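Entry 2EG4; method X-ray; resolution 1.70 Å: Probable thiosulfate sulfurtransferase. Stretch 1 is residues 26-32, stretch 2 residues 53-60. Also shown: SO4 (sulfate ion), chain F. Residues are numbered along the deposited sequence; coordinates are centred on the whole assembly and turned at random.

Stretch 1, residues 26-32: ARHLDLS
Stretch 2 53-60: ELFQTLGL

Three leucines form the apolar centre of this contact, with a fourth extending it. Leu29 lies in extended conformation (phi/psi -157/124), its CA-to-CB bond directed toward the other stretch, and both methyls of its side chain (chi1 t, chi2 p) pack against two partners: Leu29 CD1 lies 4.0 Å from Leu54 CD1 and 4.2 Å from Leu58 CD1, and Leu29 CD2 lies 4.1 Å from both Leu58 CD1 and Leu54 CD2. Leu54, helical at -65/-47, also points toward its partner and adopts the same t, p rotamer. Its second methyl extends the patch, with Leu54 CD2 3.9 Å from Leu31 CD1; Leu31 is m, t at -98/33. Leu58 sets out sideways, but its m, t rotamer carries the end of the side chain nearer stretch 1. All these separations are ordinary van der Waals distances, as expected where methyl groups meet and exclude water. The two stretches together bury 310 Å².

The backbone arrangement is consistent with these contacts. Stretch 1 is a strand at 27-28 that continues in largely extended form through Asp30; the CA-to-CB bonds of Arg27 and Leu29 point toward stretch 2 while that of His28, between them, points away. In stretch 2 the helix, begun earlier in the chain, runs through 53-57, and Leu54 and Leu58 are four residues apart, joined by the backbone bond from Leu58 N to Leu54 O (3.0 Å). In register, Arg27 and Leu58 have the closest CA atoms across the stretches, 6.9 Å apart; from there, Leu29 and Leu31 progress along stretch 1 as the contacts step back from Leu58 to Leu54.

The helix closes in a Schellman motif. Gly59 leaves helical phi/psi at 63/40, and two bonds return to the last turn: Leu60 N to Phe55 O, 2.8 Å, and Gly59 N to Gln56 O, 3.2 Å. Positive phi itself favours glycine, and an ideal CB here would lie a tight 3.1 Å from Arg27 NH2.

This turn supplies the polar edge. Arg27 (-91/154; chi1 m, chi2 p, chi3 t, chi4 147°) keeps CG 4.2 Å from Leu58 CD2, then presents its guanidinium to the carbonyls of Leu58 and Gly59. Arg27 NE donates to Leu58 O at 2.7 Å and 164°, with the acceptor near the guanidinium plane. Weak bonds supplement it: Arg27 NH2 to Gly59 O at 3.2 Å and 134°, and Arg27 NH2 to Leu58 O at 3.4 Å and 127°.

Outside the contact, His28 (chi1 t, chi2 -110°) donates from ND1 to sulfate O4 at 2.6 Å and 171°, near the ring plane.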

ATOM      1  N   ALA A  26       1.833  13.828 -15.621  1.00 18.24           N
ATOM      2  CA  ALA A  26       1.600  13.077 -14.381  1.00 16.02           C
ATOM      3  C   ALA A  26       0.406  13.582 -13.592  1.00 14.36           C
ATOM      4  O   ALA A  26       0.180  14.782 -13.467  1.00 16.35           O
ATOM      5  CB  ALA A  26       2.857  13.114 -13.507  1.00 15.21           C
ATOM      6  N   ARG A  27      -0.389  12.644 -13.076  1.00 17.26           N
ATOM      7  CA  ARG A  27      -1.532  13.010 -12.252  1.00 16.36           C
ATOM      8  C   ARG A  27      -1.057  13.036 -10.805  1.00 15.87           C
ATOM      9  O   ARG A  27      -0.116  12.333 -10.465  1.00 18.41           O
ATOM     10  CB  ARG A  27      -2.640  11.946 -12.339  1.00 20.53           C
ATOM     11  CG  ARG A  27      -3.464  11.929 -13.609  1.00 21.04           C
ATOM     12  CD  ARG A  27      -2.686  11.427 -14.786  1.00 20.58           C
ATOM     13  NE  ARG A  27      -3.587  10.912 -15.819  1.00 22.32           N
ATOM     14  CZ  ARG A  27      -3.351  10.990 -17.121  1.00 28.04           C
ATOM     15  NH1 ARG A  27      -2.250  11.585 -17.566  1.00 26.45           N
ATOM     16  NH2 ARG A  27      -4.186  10.425 -17.978  1.00 26.14           N
ATOM     17  N   HIS A  28      -1.720  13.830  -9.968  1.00 15.84           N
ATOM     18  CA  HIS A  28      -1.396  13.882  -8.548  1.00 14.63           C
ATOM     19  C   HIS A  28      -2.344  12.950  -7.828  1.00 15.23           C
ATOM     20  O   HIS A  28      -3.560  13.043  -8.015  1.00 16.24           O
ATOM     21  CB  HIS A  28      -1.627  15.261  -7.963  1.00 16.68           C
ATOM     22  CG  HIS A  28      -1.359  15.322  -6.492  1.00 18.51           C
ATOM     23  ND1 HIS A  28      -2.357  15.485  -5.552  1.00 21.61           N
ATOM     24  CD2 HIS A  28      -0.208  15.154  -5.797  1.00 19.45           C
ATOM     25  CE1 HIS A  28      -1.830  15.420  -4.340  1.00 22.90           C
ATOM     26  NE2 HIS A  28      -0.528  15.218  -4.462  1.00 21.88           N
ATOM     27  N   LEU A  29      -1.807  12.065  -6.987  1.00 12.39           N
ATOM     28  CA  LEU A  29      -2.662  11.169  -6.201  1.00 12.49           C
ATOM     29  C   LEU A  29      -1.941  10.677  -4.941  1.00 15.17           C
ATOM     30  O   LEU A  29      -0.858  10.106  -5.041  1.00 14.65           O
ATOM     31  CB  LEU A  29      -3.073   9.940  -7.007  1.00 14.35           C
ATOM     32  CG  LEU A  29      -4.021   9.000  -6.229  1.00 12.47           C
ATOM     33  CD1 LEU A  29      -5.355   9.698  -5.906  1.00 18.46           C
ATOM     34  CD2 LEU A  29      -4.245   7.733  -7.055  1.00 15.95           C
ATOM     35  N   ASP A  30      -2.559  10.903  -3.777  1.00 15.54           N
ATOM     36  CA  ASP A  30      -2.017  10.400  -2.499  1.00 17.04           C
ATOM     37  C   ASP A  30      -3.176   9.733  -1.746  1.00 17.27           C
ATOM     38  O   ASP A  30      -4.105  10.413  -1.272  1.00 20.62           O
ATOM     39  CB  ASP A  30      -1.430  11.523  -1.653  1.00 22.13           C
ATOM     40  CG  ASP A  30      -0.890  11.013  -0.312  1.00 22.85           C
ATOM     41  OD1 ASP A  30      -1.313   9.923   0.126  1.00 24.77           O
ATOM     42  OD2 ASP A  30      -0.059  11.694   0.310  1.00 28.16           O
ATOM     43  N   LEU A  31      -3.161   8.400  -1.674  1.00 17.50           N
ATOM     44  CA  LEU A  31      -4.234   7.677  -1.002  1.00 16.08           C
ATOM     45  C   LEU A  31      -3.924   7.257   0.427  1.00 21.06           C
ATOM     46  O   LEU A  31      -4.412   6.219   0.876  1.00 20.91           O
ATOM     47  CB  LEU A  31      -4.638   6.440  -1.813  1.00 20.42           C
ATOM     48  CG  LEU A  31      -5.286   6.776  -3.154  1.00 14.77           C
ATOM     49  CD1 LEU A  31      -5.590   5.520  -3.963  1.00 17.20           C
ATOM     50  CD2 LEU A  31      -6.549   7.625  -2.874  1.00 20.88           C
ATOM     51  N   SER A  32      -3.132   8.063   1.137  1.00 19.84           N
ATOM     52  CA  SER A  32      -2.800   7.752   2.540  1.00 22.99           C
ATOM     53  C   SER A  32      -3.992   7.883   3.496  1.00 25.29           C
ATOM     54  O   SER A  32      -4.051   7.232   4.553  1.00 24.25           O
ATOM     55  CB  SER A  32      -1.715   8.710   3.062  1.00 25.76           C
ATOM     56  OG  SER A  32      -0.503   8.630   2.348  1.00 26.76           O
ATOM     57  N   GLU A  53     -14.130   4.530 -10.189  1.00 18.94           N
ATOM     58  CA  GLU A  53     -14.423   5.950 -10.336  1.00 19.89           C
ATOM     59  C   GLU A  53     -13.136   6.759 -10.368  1.00 21.50           C
ATOM     60  O   GLU A  53     -12.988   7.686 -11.166  1.00 22.13           O
ATOM     61  CB  GLU A  53     -15.302   6.437  -9.189  1.00 23.54           C
ATOM     62  CG  GLU A  53     -15.501   7.934  -9.156  1.00 26.48           C
ATOM     63  CD  GLU A  53     -16.178   8.484 -10.408  1.00 31.82           C
ATOM     64  OE1 GLU A  53     -16.782   7.703 -11.172  1.00 35.43           O
ATOM     65  OE2 GLU A  53     -16.111   9.714 -10.617  1.00 34.00           O
ATOM     66  N   LEU A  54     -12.209   6.387  -9.498  1.00 19.23           N
ATOM     67  CA  LEU A  54     -10.919   7.067  -9.419  1.00 20.26           C
ATOM     68  C   LEU A  54     -10.116   6.865 -10.693  1.00 21.75           C
ATOM     69  O   LEU A  54      -9.549   7.819 -11.242  1.00 22.02           O
ATOM     70  CB  LEU A  54     -10.137   6.528  -8.224  1.00 20.41           C
ATOM     71  CG  LEU A  54      -8.737   7.118  -8.006  1.00 21.76           C
ATOM     72  CD1 LEU A  54      -8.813   8.580  -7.590  1.00 21.65           C
ATOM     73  CD2 LEU A  54      -8.051   6.311  -6.915  1.00 21.36           C
ATOM     74  N   PHE A  55     -10.054   5.622 -11.156  1.00 20.14           N
ATOM     75  CA  PHE A  55      -9.318   5.299 -12.371  1.00 23.05           C
ATOM     76  C   PHE A  55      -9.876   6.070 -13.566  1.00 25.63           C
ATOM     77  O   PHE A  55      -9.119   6.605 -14.378  1.00 24.65           O
ATOM     78  CB  PHE A  55      -9.401   3.806 -12.669  1.00 23.24           C
ATOM     79  CG  PHE A  55      -8.742   2.913 -11.633  1.00 18.22           C
ATOM     80  CD1 PHE A  55      -8.082   3.440 -10.531  1.00 19.48           C
ATOM     81  CD2 PHE A  55      -8.773   1.530 -11.796  1.00 23.38           C
ATOM     82  CE1 PHE A  55      -7.454   2.591  -9.589  1.00 20.13           C
ATOM     83  CE2 PHE A  55      -8.160   0.687 -10.877  1.00 21.77           C
ATOM     84  CZ  PHE A  55      -7.497   1.213  -9.773  1.00 21.53           C
ATOM     85  N   GLN A  56     -11.200   6.133 -13.675  1.00 22.66           N
ATOM     86  CA  GLN A  56     -11.812   6.848 -14.794  1.00 26.34           C
ATOM     87  C   GLN A  56     -11.599   8.354 -14.714  1.00 23.66           C
ATOM     88  O   GLN A  56     -11.269   8.998 -15.713  1.00 28.02           O
ATOM     89  CB  GLN A  56     -13.311   6.534 -14.869  1.00 27.43           C
ATOM     90  CG  GLN A  56     -13.588   5.055 -15.034  1.00 30.61           C
ATOM     91  CD  GLN A  56     -15.031   4.764 -15.396  1.00 28.63           C
ATOM     92  OE1 GLN A  56     -15.935   5.530 -15.060  1.00 29.83           O
ATOM     93  NE2 GLN A  56     -15.256   3.641 -16.065  1.00 29.76           N
ATOM     94  N   THR A  57     -11.768   8.917 -13.528  1.00 22.25           N
ATOM     95  CA  THR A  57     -11.609  10.352 -13.340  1.00 24.25           C
ATOM     96  C   THR A  57     -10.180  10.812 -13.627  1.00 25.79           C
ATOM     97  O   THR A  57      -9.985  11.897 -14.178  1.00 23.52           O
ATOM     98  CB  THR A  57     -12.021  10.782 -11.913  1.00 25.22           C
ATOM     99  OG1 THR A  57     -13.404  10.463 -11.699  1.00 31.60           O
ATOM    100  CG2 THR A  57     -11.866  12.279 -11.744  1.00 29.08           C
ATOM    101  N   LEU A  58      -9.192   9.992 -13.259  1.00 24.21           N
ATOM    102  CA  LEU A  58      -7.775  10.337 -13.502  1.00 22.52           C
ATOM    103  C   LEU A  58      -7.256   9.857 -14.857  1.00 23.68           C
ATOM    104  O   LEU A  58      -6.091  10.091 -15.218  1.00 23.68           O
ATOM    105  CB  LEU A  58      -6.884   9.753 -12.401  1.00 20.02           C
ATOM    106  CG  LEU A  58      -7.024  10.398 -11.025  1.00 24.01           C
ATOM    107  CD1 LEU A  58      -5.956   9.826 -10.091  1.00 23.45           C
ATOM    108  CD2 LEU A  58      -6.872  11.893 -11.124  1.00 31.17           C
ATOM    109  N   GLY A  59      -8.115   9.186 -15.613  1.00 23.16           N
ATOM    110  CA  GLY A  59      -7.704   8.678 -16.912  1.00 25.35           C
ATOM    111  C   GLY A  59      -6.599   7.648 -16.785  1.00 26.98           C
ATOM    112  O   GLY A  59      -5.652   7.630 -17.577  1.00 28.80           O
ATOM    113  N   LEU A  60      -6.721   6.786 -15.775  1.00 26.31           N
ATOM    114  CA  LEU A  60      -5.744   5.745 -15.521  1.00 25.05           C
ATOM    115  C   LEU A  60      -6.010   4.513 -16.366  1.00 29.93           C
ATOM    116  O   LEU A  60      -7.160   4.213 -16.720  1.00 30.75           O
ATOM    117  CB  LEU A  60      -5.750   5.348 -14.047  1.00 22.63           C
ATOM    118  CG  LEU A  60      -5.469   6.420 -13.002  1.00 21.49           C
ATOM    119  CD1 LEU A  60      -5.363   5.770 -11.622  1.00 23.29           C
ATOM    120  CD2 LEU A  60      -4.162   7.123 -13.358  1.00 24.27           C
TER
HETATM  121  S   SO4 F 505      -5.549  16.453  -4.916  1.00 57.52           S
HETATM  122  O1  SO4 F 505      -4.702  17.336  -4.050  1.00 57.63           O
HETATM  123  O2  SO4 F 505      -5.923  15.215  -4.154  1.00 60.44           O
HETATM  124  O3  SO4 F 505      -6.792  17.191  -5.313  1.00 60.71           O
HETATM  125  O4  SO4 F 505      -4.780  16.068  -6.145  1.00 57.31           O